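Local atomic coordinates of endo-alpha-mannosidase (Bacteroides thetaiotaomicron, PDB entry 4ACY), a protein that probably cleaves internal alpha-mannosidic linkages in N-glycans, as a GH99 endo-alpha-mannosidase of a gut bacterium. Residues 46-51 with 133-138; 91-96 with 109-114; 166-171 with 188-193; 246-251 with 330-335. One frame throughout, in Å; residues are numbered along the deposited sequence.

Contact 1 (46-51 with 133-138). With FMT (formic acid), chain F.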
loop_
_atom_site.group_PDB
_atom_site.type_symbol
_atom_site.label_atom_id
_atom_site.label_comp_id
_atom_site.label_asym_id
_atom_site.label_seq_id
_atom_site.Cartn_x
_atom_site.Cartn_y
_atom_site.Cartn_z
ATOM N N TYR A 46 1.449 -3.486 1.441
ATOM C CA TYR A 46 1.367 -4.621 2.361
ATOM C C TYR A 46 1.152 -4.133 3.788
ATOM O O TYR A 46 1.816 -3.184 4.231
ATOM C CB TYR A 46 2.666 -5.436 2.288
ATOM C CG TYR A 46 2.603 -6.695 3.119
ATOM C CD1 TYR A 46 2.050 -7.870 2.590
ATOM C CD2 TYR A 46 3.062 -6.713 4.432
ATOM C CE1 TYR A 46 1.948 -9.014 3.358
ATOM C CE2 TYR A 46 2.971 -7.870 5.221
ATOM C CZ TYR A 46 2.416 -9.023 4.665
ATOM O OH TYR A 46 2.300 -10.168 5.443
ATOM N N TYR A 47 0.252 -4.800 4.512
ATOM C CA TYR A 47 -0.126 -4.424 5.872
ATOM C C TYR A 47 0.238 -5.521 6.865
ATOM O O TYR A 47 -0.156 -6.687 6.708
ATOM C CB TYR A 47 -1.620 -4.036 5.929
ATOM C CG TYR A 47 -1.835 -2.812 5.072
ATOM C CD1 TYR A 47 -2.008 -2.923 3.695
ATOM C CD2 TYR A 47 -1.758 -1.531 5.626
ATOM C CE1 TYR A 47 -2.118 -1.795 2.888
ATOM C CE2 TYR A 47 -1.867 -0.408 4.832
ATOM C CZ TYR A 47 -2.044 -0.542 3.471
ATOM O OH TYR A 47 -2.159 0.582 2.675
ATOM N N ASN A 48 1.042 -5.136 7.848
ATOM C CA ASN A 48 1.584 -6.083 8.824
ATOM C C ASN A 48 0.997 -5.860 10.218
ATOM O O ASN A 48 1.633 -6.126 11.259
ATOM C CB ASN A 48 3.111 -6.014 8.831
ATOM C CG ASN A 48 3.636 -4.694 9.386
ATOM O OD1 ASN A 48 2.911 -3.696 9.457
ATOM N ND2 ASN A 48 4.898 -4.692 9.801
ATOM N N TRP A 49 -0.247 -5.412 10.231
ATOM C CA TRP A 49 -0.868 -4.970 11.467
ATOM C C TRP A 49 -1.845 -5.970 12.071
ATOM O O TRP A 49 -2.480 -5.659 13.063
ATOM C CB TRP A 49 -1.511 -3.585 11.296
ATOM C CG TRP A 49 -2.538 -3.437 10.200
ATOM C CD1 TRP A 49 -3.346 -4.409 9.657
ATOM C CD2 TRP A 49 -2.884 -2.217 9.546
ATOM N NE1 TRP A 49 -4.178 -3.851 8.695
ATOM C CE2 TRP A 49 -3.915 -2.505 8.619
ATOM C CE3 TRP A 49 -2.437 -0.890 9.678
ATOM C CZ2 TRP A 49 -4.492 -1.517 7.807
ATOM C CZ3 TRP A 49 -3.009 0.093 8.874
ATOM C CH2 TRP A 49 -4.026 -0.225 7.948
ATOM N N TYR A 50 -1.913 -7.177 11.506
ATOM C CA TYR A 50 -2.916 -8.155 11.928
ATOM C C TYR A 50 -2.357 -9.010 13.044
ATOM O O TYR A 50 -1.180 -9.323 13.052
ATOM C CB TYR A 50 -3.361 -9.023 10.755
ATOM C CG TYR A 50 -3.994 -8.203 9.655
ATOM C CD1 TYR A 50 -5.278 -7.676 9.804
ATOM C CD2 TYR A 50 -3.296 -7.923 8.483
ATOM C CE1 TYR A 50 -5.858 -6.901 8.809
ATOM C CE2 TYR A 50 -3.874 -7.165 7.473
ATOM C CZ TYR A 50 -5.138 -6.638 7.655
ATOM O OH TYR A 50 -5.676 -5.866 6.659
ATOM N N GLY A 51 -3.206 -9.382 13.997
ATOM C CA GLY A 51 -2.743 -10.174 15.125
ATOM C C GLY A 51 -3.874 -11.032 15.622
ATOM O O GLY A 51 -5.028 -10.720 15.366
ATOM N N GLN A 133 8.629 -7.686 14.894
ATOM C CA GLN A 133 8.961 -9.037 14.449
ATOM C C GLN A 133 8.669 -9.288 12.976
ATOM O O GLN A 133 9.446 -9.968 12.303
ATOM C CB GLN A 133 8.225 -10.073 15.315
ATOM N N SER A 134 7.562 -8.730 12.481
ATOM C CA SER A 134 7.061 -9.056 11.147
ATOM C C SER A 134 7.979 -8.552 10.043
ATOM O O SER A 134 8.153 -9.220 9.034
ATOM C CB SER A 134 5.637 -8.529 10.932
ATOM O OG SER A 134 5.600 -7.128 11.059
ATOM N N VAL A 135 8.589 -7.386 10.242
ATOM C CA VAL A 135 9.441 -6.829 9.184
ATOM C C VAL A 135 10.670 -7.698 8.895
ATOM O O VAL A 135 10.983 -7.965 7.731
ATOM C CB VAL A 135 9.810 -5.345 9.435
ATOM C CG1 VAL A 135 10.744 -4.850 8.352
ATOM C CG2 VAL A 135 8.535 -4.497 9.435
ATOM N N SER A 136 11.347 -8.154 9.944
ATOM C CA SER A 136 12.501 -9.043 9.773
ATOM C C SER A 136 12.125 -10.337 9.059
ATOM O O SER A 136 12.822 -10.774 8.134
ATOM C CB SER A 136 13.141 -9.346 11.125
ATOM O OG SER A 136 13.729 -8.164 11.628
ATOM N N LEU A 137 11.010 -10.931 9.474
ATOM C CA LEU A 137 10.503 -12.151 8.844
ATOM C C LEU A 137 10.134 -11.920 7.385
ATOM O O LEU A 137 10.382 -12.785 6.546
ATOM C CB LEU A 137 9.274 -12.690 9.584
ATOM C CG LEU A 137 9.374 -13.108 11.052
ATOM C CD1 LEU A 137 7.975 -13.391 11.588
ATOM C CD2 LEU A 137 10.277 -14.313 11.208
ATOM N N LEU A 138 9.521 -10.771 7.086
ATOM C CA LEU A 138 9.147 -10.455 5.711
ATOM C C LEU A 138 10.390 -10.384 4.823
ATOM O O LEU A 138 10.415 -10.962 3.740
ATOM C CB LEU A 138 8.350 -9.147 5.643
ATOM C CG LEU A 138 7.572 -8.918 4.347
ATOM C CD1 LEU A 138 6.522 -9.997 4.145
ATOM C CD2 LEU A 138 6.933 -7.534 4.349
HETATM C C FMT F . -2.429 3.616 4.159
HETATM O O1 FMT F . -3.579 3.389 4.554
HETATM O O2 FMT F . -1.625 2.733 3.850
#
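Y46 ends the first strand of the TIM barrel and N48 lies in the loop after it; both meet helix 133-145. The Y46 ring and L138 pass alongside one another, pointing opposite ways. L138 CD2 touches the ring at Y46 CD2 (4.0 Å), and L138 CD1 stands over one ring face. CG of Y46 is anti to the backbone N (chi1 -175°), which directs the ring at the helix. Y47 turns from the helix to a bound formic acid, probably from the crystallisation liquor. Its hydroxyl donates a short hydrogen bond, Y47 OH to FMT O2 2.5 Å, with that oxygen in the ring plane. It also bonds Y248. A phenylalanine in place of Y47 would probably leave the formic acid oxygen and the Y248 hydroxyl each without this mate. S134 OG has its stronger partner in N132, whose OD1 also receives V135 N. V135 CG2 lies against the N48 amide, 3.7 Å from N48 ND2. The same nitrogen makes a weak, bent hydrogen bond, N48 ND2 to S134 OG, at 2.8 Å and 129°.

Contact 2 (91-96 with 109-114)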
loop_
_atom_site.group_PDB
_atom_site.type_symbol
_atom_site.label_atom_id
_atom_site.label_comp_id
_atom_site.label_asym_id
_atom_site.label_seq_id
_atom_site.Cartn_x
_atom_site.Cartn_y
_atom_site.Cartn_z
ATOM N N TYR A 91 -13.660 -12.115 3.510
ATOM C CA TYR A 91 -13.109 -12.959 4.560
ATOM C C TYR A 91 -11.858 -13.665 4.027
ATOM O O TYR A 91 -11.924 -14.312 2.976
ATOM C CB TYR A 91 -14.153 -13.990 5.021
ATOM C CG TYR A 91 -13.770 -14.663 6.304
ATOM C CD1 TYR A 91 -12.911 -15.764 6.310
ATOM C CD2 TYR A 91 -14.234 -14.182 7.529
ATOM C CE1 TYR A 91 -12.525 -16.363 7.503
ATOM C CE2 TYR A 91 -13.853 -14.774 8.723
ATOM C CZ TYR A 91 -13.000 -15.867 8.696
ATOM O OH TYR A 91 -12.616 -16.461 9.874
ATOM N N PRO A 92 -10.723 -13.555 4.740
ATOM C CA PRO A 92 -9.489 -14.142 4.186
ATOM C C PRO A 92 -9.471 -15.677 4.124
ATOM O O PRO A 92 -9.929 -16.353 5.058
ATOM C CB PRO A 92 -8.414 -13.701 5.177
ATOM C CG PRO A 92 -8.964 -12.448 5.835
ATOM C CD PRO A 92 -10.450 -12.796 5.976
ATOM N N GLU A 93 -8.895 -16.199 3.050
ATOM C CA GLU A 93 -8.582 -17.621 2.976
ATOM C C GLU A 93 -7.780 -18.064 4.207
ATOM O O GLU A 93 -8.020 -19.148 4.768
ATOM C CB GLU A 93 -7.809 -17.930 1.698
ATOM C CG GLU A 93 -7.529 -19.431 1.577
ATOM C CD GLU A 93 -6.601 -19.803 0.447
ATOM O OE1 GLU A 93 -5.902 -18.940 -0.102
ATOM O OE2 GLU A 93 -6.571 -21.002 0.114
ATOM N N LEU A 94 -6.847 -17.216 4.643
ATOM C CA LEU A 94 -5.976 -17.549 5.779
ATOM C C LEU A 94 -6.586 -17.235 7.155
ATOM O O LEU A 94 -5.928 -17.364 8.192
ATOM C CB LEU A 94 -4.592 -16.906 5.595
ATOM C CG LEU A 94 -3.829 -17.367 4.354
ATOM C CD1 LEU A 94 -2.500 -16.647 4.275
ATOM C CD2 LEU A 94 -3.575 -18.876 4.374
ATOM N N GLY A 95 -7.854 -16.838 7.154
ATOM C CA GLY A 95 -8.593 -16.565 8.379
ATOM C C GLY A 95 -8.122 -15.310 9.078
ATOM O O GLY A 95 -7.577 -14.401 8.433
ATOM N N THR A 96 -8.323 -15.273 10.390
ATOM C CA THR A 96 -7.875 -14.149 11.223
ATOM C C THR A 96 -6.422 -14.348 11.561
ATOM O O THR A 96 -6.057 -14.687 12.688
ATOM C CB THR A 96 -8.728 -13.975 12.507
ATOM O OG1 THR A 96 -8.837 -15.237 13.211
ATOM C CG2 THR A 96 -10.098 -13.470 12.136
ATOM N N ILE A 109 4.409 -14.248 0.846
ATOM C CA ILE A 109 5.502 -14.116 -0.114
ATOM C C ILE A 109 5.233 -15.025 -1.323
ATOM O O ILE A 109 5.356 -14.597 -2.470
ATOM C CB ILE A 109 6.883 -14.426 0.552
ATOM C CG1 ILE A 109 7.256 -13.326 1.560
ATOM C CG2 ILE A 109 7.972 -14.632 -0.513
ATOM C CD1 ILE A 109 7.384 -11.907 0.953
ATOM N N ARG A 110 4.823 -16.268 -1.069
ATOM C CA ARG A 110 4.463 -17.174 -2.162
ATOM C C ARG A 110 3.339 -16.597 -3.036
ATOM O O ARG A 110 3.331 -16.786 -4.272
ATOM C CB ARG A 110 4.083 -18.558 -1.619
HETATM N N MSE A 111 2.403 -15.876 -2.404
HETATM C CA MSE A 111 1.302 -15.259 -3.148
HETATM C C MSE A 111 1.803 -14.138 -4.048
HETATM O O MSE A 111 1.284 -13.937 -5.144
HETATM C CB MSE A 111 0.221 -14.753 -2.197
HETATM C CG MSE A 111 -0.540 -15.886 -1.517
HETATM SE SE MSE A 111 -1.642 -15.220 -0.072
HETATM C CE MSE A 111 -2.641 -16.848 0.296
ATOM N N HIS A 112 2.813 -13.403 -3.585
ATOM C CA HIS A 112 3.429 -12.395 -4.431
ATOM C C HIS A 112 4.140 -13.040 -5.621
ATOM O O HIS A 112 4.043 -12.548 -6.736
ATOM C CB HIS A 112 4.362 -11.506 -3.618
ATOM C CG HIS A 112 3.628 -10.566 -2.715
ATOM N ND1 HIS A 112 3.429 -9.235 -3.026
ATOM C CD2 HIS A 112 2.991 -10.777 -1.542
ATOM C CE1 HIS A 112 2.739 -8.658 -2.055
ATOM N NE2 HIS A 112 2.455 -9.572 -1.145
ATOM N N ILE A 113 4.828 -14.160 -5.380
ATOM C CA ILE A 113 5.439 -14.916 -6.485
ATOM C C ILE A 113 4.368 -15.339 -7.514
ATOM O O ILE A 113 4.549 -15.158 -8.723
ATOM C CB ILE A 113 6.288 -16.114 -5.958
ATOM C CG1 ILE A 113 7.451 -15.618 -5.081
ATOM C CG2 ILE A 113 6.792 -16.989 -7.105
ATOM C CD1 ILE A 113 8.295 -14.456 -5.673
ATOM N N LYS A 114 3.233 -15.843 -7.035
ATOM C CA LYS A 114 2.110 -16.156 -7.929
ATOM C C LYS A 114 1.652 -14.937 -8.751
ATOM O O LYS A 114 1.374 -15.064 -9.942
ATOM C CB LYS A 114 0.940 -16.764 -7.142
ATOM C CG LYS A 114 -0.276 -17.112 -8.017
ATOM C CD LYS A 114 -1.461 -17.676 -7.216
ATOM C CE LYS A 114 -1.184 -19.069 -6.667
ATOM N NZ LYS A 114 -2.330 -19.547 -5.841
#
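M111, modelled as selenomethionine, reaches from helix 102-115 and meets L94 tip to tip. Its terminal methyl does the touching, with M111 CE 4.0 Å from L94 CD1. The same methyl carbon, M111 CE, lies 3.9 Å from E93 OE1, where the two side chains run at a slant to each other. M111 CG is anti to the carbonyl carbon (chi1 -70°), and the chain is extended beyond it. That stretch lets one methyl span the distance between backbones, whose nearest CA atoms, L94 and M111, are 11.7 Å apart. The loop residues sit on a type I beta turn from P92 to G95, closed by G95 N to P92 O at 3.0 Å. E93 and L94 are its two central residues, and both face the helix. G95 follows with a positive phi, which favours glycine. E93 also touches P338. K114 is salt-bridged to D358, and K114 NZ stays 6.8 Å from E93 OE1. The contact lies at the surface, and its chemistry is van der Waals touch at one methyl, which implies a light, non-directional join.

Contact 3 (166-171 with 188-193)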
loop_
_atom_site.group_PDB
_atom_site.type_symbol
_atom_site.label_atom_id
_atom_site.label_comp_id
_atom_site.label_asym_id
_atom_site.label_seq_id
_atom_site.Cartn_x
_atom_site.Cartn_y
_atom_site.Cartn_z
ATOM N N GLU A 166 14.294 10.540 11.377
ATOM C CA GLU A 166 14.697 9.538 12.360
ATOM C C GLU A 166 14.245 8.146 11.942
ATOM O O GLU A 166 14.945 7.148 12.168
ATOM C CB GLU A 166 14.135 9.877 13.742
ATOM C CG GLU A 166 14.676 11.186 14.330
ATOM C CD GLU A 166 13.879 11.677 15.538
ATOM O OE1 GLU A 166 12.935 10.988 15.978
ATOM O OE2 GLU A 166 14.189 12.773 16.037
ATOM N N ASN A 167 13.061 8.085 11.337
ATOM C CA ASN A 167 12.535 6.809 10.842
ATOM C C ASN A 167 13.257 6.263 9.625
ATOM O O ASN A 167 13.453 5.047 9.521
ATOM C CB ASN A 167 11.034 6.897 10.584
ATOM C CG ASN A 167 10.238 6.686 11.847
ATOM O OD1 ASN A 167 9.922 5.556 12.206
ATOM N ND2 ASN A 167 9.949 7.775 12.555
ATOM N N ILE A 168 13.638 7.153 8.710
ATOM C CA ILE A 168 14.479 6.772 7.581
ATOM C C ILE A 168 15.794 6.218 8.118
ATOM O O ILE A 168 16.259 5.175 7.670
ATOM C CB ILE A 168 14.728 7.952 6.598
ATOM C CG1 ILE A 168 13.409 8.404 5.963
ATOM C CG2 ILE A 168 15.749 7.561 5.510
ATOM C CD1 ILE A 168 13.480 9.784 5.309
ATOM N N GLN A 169 16.374 6.899 9.109
ATOM C CA GLN A 169 17.641 6.449 9.677
ATOM C C GLN A 169 17.485 5.076 10.299
ATOM O O GLN A 169 18.324 4.212 10.096
ATOM C CB GLN A 169 18.164 7.420 10.726
ATOM C CG GLN A 169 18.502 8.794 10.205
ATOM C CD GLN A 169 18.799 9.756 11.340
ATOM O OE1 GLN A 169 19.558 9.428 12.249
ATOM N NE2 GLN A 169 18.212 10.946 11.293
ATOM N N TYR A 170 16.401 4.874 11.051
ATOM C CA TYR A 170 16.154 3.577 11.655
ATOM C C TYR A 170 16.016 2.479 10.594
ATOM O O TYR A 170 16.606 1.405 10.718
ATOM C CB TYR A 170 14.921 3.571 12.578
ATOM C CG TYR A 170 14.745 2.205 13.204
ATOM C CD1 TYR A 170 15.410 1.866 14.389
ATOM C CD2 TYR A 170 13.977 1.218 12.573
ATOM C CE1 TYR A 170 15.276 0.598 14.939
ATOM C CE2 TYR A 170 13.846 -0.047 13.117
ATOM C CZ TYR A 170 14.497 -0.350 14.300
ATOM O OH TYR A 170 14.365 -1.610 14.822
ATOM N N ILE A 171 15.232 2.762 9.559
ATOM C CA ILE A 171 14.946 1.779 8.521
ATOM C C ILE A 171 16.229 1.405 7.769
ATOM O O ILE A 171 16.525 0.224 7.590
ATOM C CB ILE A 171 13.847 2.295 7.564
ATOM C CG1 ILE A 171 12.480 2.259 8.277
ATOM C CG2 ILE A 171 13.813 1.492 6.259
ATOM C CD1 ILE A 171 11.379 3.081 7.589
ATOM N N PRO A 188 16.962 3.308 -2.282
ATOM C CA PRO A 188 15.753 2.849 -1.595
ATOM C C PRO A 188 14.579 3.710 -2.025
ATOM O O PRO A 188 14.772 4.851 -2.434
ATOM C CB PRO A 188 16.049 3.082 -0.113
ATOM C CG PRO A 188 17.468 3.536 -0.021
ATOM C CD PRO A 188 17.935 3.937 -1.369
ATOM N N LEU A 189 13.374 3.170 -1.912
ATOM C CA LEU A 189 12.177 3.918 -2.256
ATOM C C LEU A 189 11.267 3.980 -1.034
ATOM O O LEU A 189 11.047 2.956 -0.394
ATOM C CB LEU A 189 11.469 3.254 -3.440
ATOM C CG LEU A 189 10.387 4.146 -4.061
ATOM C CD1 LEU A 189 10.397 4.084 -5.571
ATOM C CD2 LEU A 189 9.052 3.738 -3.497
ATOM N N PHE A 190 10.772 5.183 -0.701
ATOM C CA PHE A 190 9.828 5.367 0.401
ATOM C C PHE A 190 8.569 6.059 -0.123
ATOM O O PHE A 190 8.662 7.125 -0.768
ATOM C CB PHE A 190 10.444 6.263 1.482
ATOM C CG PHE A 190 11.597 5.641 2.221
ATOM C CD1 PHE A 190 12.894 5.718 1.709
ATOM C CD2 PHE A 190 11.395 5.010 3.441
ATOM C CE1 PHE A 190 13.979 5.149 2.414
ATOM C CE2 PHE A 190 12.461 4.432 4.141
ATOM C CZ PHE A 190 13.759 4.506 3.627
ATOM N N PHE A 191 7.404 5.473 0.176
ATOM C CA PHE A 191 6.119 6.143 -0.040
ATOM C C PHE A 191 5.759 6.842 1.251
ATOM O O PHE A 191 6.031 6.333 2.343
ATOM C CB PHE A 191 5.010 5.143 -0.384
ATOM C CG PHE A 191 5.183 4.461 -1.716
ATOM C CD1 PHE A 191 4.671 5.023 -2.863
ATOM C CD2 PHE A 191 5.858 3.240 -1.807
ATOM C CE1 PHE A 191 4.805 4.388 -4.121
ATOM C CE2 PHE A 191 6.011 2.595 -3.042
ATOM C CZ PHE A 191 5.504 3.175 -4.205
ATOM N N ILE A 192 5.173 8.028 1.136
ATOM C CA ILE A 192 4.795 8.784 2.320
ATOM C C ILE A 192 3.306 9.114 2.245
ATOM O O ILE A 192 2.879 9.994 1.496
ATOM C CB ILE A 192 5.630 10.069 2.513
ATOM C CG1 ILE A 192 7.135 9.774 2.485
ATOM C CG2 ILE A 192 5.242 10.730 3.844
ATOM C CD1 ILE A 192 8.023 11.053 2.478
ATOM N N TYR A 193 2.520 8.381 3.023
ATOM C CA TYR A 193 1.064 8.512 2.996
ATOM C C TYR A 193 0.611 9.845 3.600
ATOM O O TYR A 193 1.146 10.290 4.627
ATOM C CB TYR A 193 0.429 7.310 3.700
ATOM C CG TYR A 193 -1.087 7.340 3.733
ATOM C CD1 TYR A 193 -1.840 6.755 2.717
ATOM C CD2 TYR A 193 -1.762 7.911 4.803
ATOM C CE1 TYR A 193 -3.260 6.772 2.759
ATOM C CE2 TYR A 193 -3.155 7.932 4.853
ATOM C CZ TYR A 193 -3.894 7.361 3.834
ATOM O OH TYR A 193 -5.288 7.382 3.893
#
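I168 and I171 share a first torsion. In each, CG1 is anti to the carbonyl carbon (chi1 -64° and -73°), and CG2 swings opposite the backbone N. F190 likewise sets its ring beside its own backbone N (chi1 -68°), and the ring extends to the helix. I171 runs alongside it, pointing the opposite way, with two branches on one ring corner. I171 CD1 comes in at the edge, in the ring plane, 3.9 Å from F190 CE2. I171 CG2 is also 3.9 Å from F190 CE2. This is a beta-alpha-beta unit of the TIM barrel: strand 148-153, helix 161-175 and strand 189-192, with the helix lying on the outside of the sheet. I168 lies aslant over F190, its CG2 4.1 Å from F190 CZ and its CG1 over one ring face. With F190 cut back to an alanine, a gap would probably open between helix and strand, and both isoleucines would lose this ring. The F224 ring of the next strand meets F190 as well. I168 touches F224 too, and I171 packs on F151 and I153 of strand 148-153.

Contact 4 (246-251 with 330-335)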
loop_
_atom_site.group_PDB
_atom_site.type_symbol
_atom_site.label_atom_id
_atom_site.label_comp_id
_atom_site.label_asym_id
_atom_site.label_seq_id
_atom_site.Cartn_x
_atom_site.Cartn_y
_atom_site.Cartn_z
ATOM N N TYR A 246 2.618 9.399 -5.788
ATOM C CA TYR A 246 1.709 8.264 -5.984
ATOM C C TYR A 246 0.311 8.666 -5.584
ATOM O O TYR A 246 0.122 9.753 -5.017
ATOM C CB TYR A 246 2.172 7.007 -5.216
ATOM C CG TYR A 246 1.965 6.998 -3.705
ATOM C CD1 TYR A 246 2.535 7.981 -2.878
ATOM C CD2 TYR A 246 1.232 5.970 -3.096
ATOM C CE1 TYR A 246 2.345 7.950 -1.474
ATOM C CE2 TYR A 246 1.062 5.907 -1.705
ATOM C CZ TYR A 246 1.610 6.911 -0.898
ATOM O OH TYR A 246 1.464 6.882 0.473
ATOM N N THR A 247 -0.655 7.807 -5.885
ATOM C CA THR A 247 -2.070 8.200 -5.806
ATOM C C THR A 247 -2.847 7.465 -4.725
ATOM O O THR A 247 -3.882 7.959 -4.252
ATOM C CB THR A 247 -2.780 8.048 -7.155
ATOM O OG1 THR A 247 -2.777 6.674 -7.557
ATOM C CG2 THR A 247 -2.076 8.893 -8.220
ATOM N N TYR A 248 -2.334 6.287 -4.362
ATOM C CA TYR A 248 -2.879 5.394 -3.338
ATOM C C TYR A 248 -4.306 4.852 -3.537
ATOM O O TYR A 248 -4.501 3.645 -3.678
ATOM C CB TYR A 248 -2.692 5.895 -1.885
ATOM C CG TYR A 248 -3.079 4.779 -0.962
ATOM C CD1 TYR A 248 -2.229 3.689 -0.786
ATOM C CD2 TYR A 248 -4.350 4.740 -0.367
ATOM C CE1 TYR A 248 -2.605 2.598 -0.004
ATOM C CE2 TYR A 248 -4.741 3.637 0.429
ATOM C CZ TYR A 248 -3.857 2.582 0.602
ATOM O OH TYR A 248 -4.205 1.492 1.385
ATOM N N PHE A 249 -5.298 5.742 -3.491
ATOM C CA PHE A 249 -6.692 5.311 -3.329
ATOM C C PHE A 249 -7.172 4.398 -4.449
ATOM O O PHE A 249 -7.038 4.728 -5.612
ATOM C CB PHE A 249 -7.596 6.533 -3.163
ATOM C CG PHE A 249 -7.180 7.394 -2.021
ATOM C CD1 PHE A 249 -7.375 6.954 -0.708
ATOM C CD2 PHE A 249 -6.536 8.606 -2.245
ATOM C CE1 PHE A 249 -6.953 7.723 0.378
ATOM C CE2 PHE A 249 -6.110 9.392 -1.167
ATOM C CZ PHE A 249 -6.320 8.951 0.145
ATOM N N ALA A 250 -7.718 3.240 -4.078
ATOM C CA ALA A 250 -8.101 2.241 -5.076
ATOM C C ALA A 250 -9.434 2.568 -5.724
ATOM O O ALA A 250 -9.777 1.981 -6.751
ATOM C CB ALA A 250 -8.171 0.880 -4.455
ATOM N N ALA A 251 -10.203 3.462 -5.096
ATOM C CA ALA A 251 -11.541 3.794 -5.604
ATOM C C ALA A 251 -11.438 4.914 -6.634
ATOM O O ALA A 251 -11.019 6.035 -6.310
ATOM C CB ALA A 251 -12.454 4.188 -4.483
ATOM N N TRP A 330 -7.576 -5.305 4.222
ATOM C CA TRP A 330 -8.861 -5.979 4.317
ATOM C C TRP A 330 -9.970 -5.025 4.729
ATOM O O TRP A 330 -11.105 -5.155 4.245
ATOM C CB TRP A 330 -8.773 -7.195 5.264
ATOM C CG TRP A 330 -8.036 -8.337 4.618
ATOM C CD1 TRP A 330 -6.700 -8.594 4.691
ATOM C CD2 TRP A 330 -8.596 -9.349 3.756
ATOM N NE1 TRP A 330 -6.390 -9.712 3.952
ATOM C CE2 TRP A 330 -7.531 -10.186 3.356
ATOM C CE3 TRP A 330 -9.892 -9.624 3.281
ATOM C CZ2 TRP A 330 -7.720 -11.298 2.514
ATOM C CZ3 TRP A 330 -10.076 -10.728 2.445
ATOM C CH2 TRP A 330 -8.988 -11.545 2.070
ATOM N N HIS A 331 -9.653 -4.048 5.581
ATOM C CA HIS A 331 -10.711 -3.152 6.075
ATOM C C HIS A 331 -11.340 -2.388 4.941
ATOM O O HIS A 331 -12.505 -2.010 5.027
ATOM C CB HIS A 331 -10.195 -2.129 7.091
ATOM C CG HIS A 331 -9.375 -2.713 8.191
ATOM N ND1 HIS A 331 -9.852 -3.678 9.054
ATOM C CD2 HIS A 331 -8.115 -2.436 8.589
ATOM C CE1 HIS A 331 -8.903 -3.991 9.921
ATOM N NE2 HIS A 331 -7.843 -3.242 9.667
ATOM N N GLU A 332 -10.572 -2.156 3.875
ATOM C CA GLU A 332 -11.035 -1.304 2.788
ATOM C C GLU A 332 -11.437 -2.074 1.535
ATOM O O GLU A 332 -11.811 -1.480 0.528
ATOM C CB GLU A 332 -9.983 -0.242 2.461
ATOM C CG GLU A 332 -9.818 0.724 3.632
ATOM C CD GLU A 332 -8.935 1.902 3.332
ATOM O OE1 GLU A 332 -8.078 1.819 2.415
ATOM O OE2 GLU A 332 -9.057 2.914 4.073
ATOM N N GLY A 333 -11.396 -3.398 1.627
ATOM C CA GLY A 333 -11.913 -4.239 0.542
ATOM C C GLY A 333 -11.108 -4.084 -0.731
ATOM O O GLY A 333 -11.626 -4.273 -1.835
ATOM N N THR A 334 -9.845 -3.703 -0.583
ATOM C CA THR A 334 -8.995 -3.495 -1.750
ATOM C C THR A 334 -8.015 -4.642 -1.977
ATOM O O THR A 334 -7.212 -4.561 -2.894
ATOM C CB THR A 334 -8.194 -2.175 -1.643
ATOM O OG1 THR A 334 -7.395 -2.203 -0.457
ATOM C CG2 THR A 334 -9.142 -0.974 -1.602
ATOM N N GLN A 335 -8.099 -5.700 -1.161
ATOM C CA GLN A 335 -7.084 -6.763 -1.146
ATOM C C GLN A 335 -7.082 -7.604 -2.425
ATOM O O GLN A 335 -8.144 -7.883 -2.986
ATOM C CB GLN A 335 -7.230 -7.649 0.107
ATOM C CG GLN A 335 -8.381 -8.664 0.102
ATOM C CD GLN A 335 -9.796 -8.049 0.081
ATOM O OE1 GLN A 335 -10.042 -6.955 0.616
ATOM N NE2 GLN A 335 -10.723 -8.763 -0.521
HETATM O O HOH W 1 -6.825 0.394 0.586
#
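Two loops meet with A250 and T334 nearest, their CA atoms 6.7 Å apart. In the first loop Y248 has a positive phi (60°), and F249 N bonds T247 O at 2.7 Å, which makes a classic gamma turn centred on Y248. The direct apolar touch is methyl to methyl: A250 CB lies 3.5 Å from T334 CG2. The polar groups meet through a water. With chi1 at -170°, the Y248 ring swings opposite its own N and its hydroxyl leads toward the second loop. E332 OE1 sits at the hydroxyl edge, near the ring plane, but Y248 OH and E332 OE1 are 4.0 Å apart. Ring and carboxylate planes stand 52° from each other. A water bridges the two oxygens. It donates to E332 OE1 at 2.6 Å, and it also bonds Y248 OH at 3.0 Å and T334 OG1 at 2.9 Å. Each group has a second grip: Y248 OH on Y47, E332 OE2 on R291 in a salt bridge, and T334 OG1 on S326. The water is thus bonded to three side chains, each with a further partner. A bound formic acid lies close to the Y248 side chain. Both loops follow barrel strands, 244-246 and 322-324, at their C-terminal ends, the place where TIM-barrel glycosidases carry their active-site pocket.

All four contacts belong to one eight-stranded TIM barrel. Along the chain contact 2 is nested inside contact 1, and contacts 3 and 4 follow in series. Contacts 1 and 2 have centres about 13 Å apart and touch where helix 102-115 packs beside helix 133-145, at I109 and L138. The centres of contacts 2 and 3 are about 26 Å apart, contact 3 being on a later strand and helix. Contact 4, its centre about 8 Å from that of the chain, is the hub: its loops touch the other three contacts. Y193 and F191 of contact 3 reach Y246 and Y248, W330 packs on P92, and Y50 OH bonds W330 N. Outer helix packing and the central polar pocket are therefore joined by direct contact.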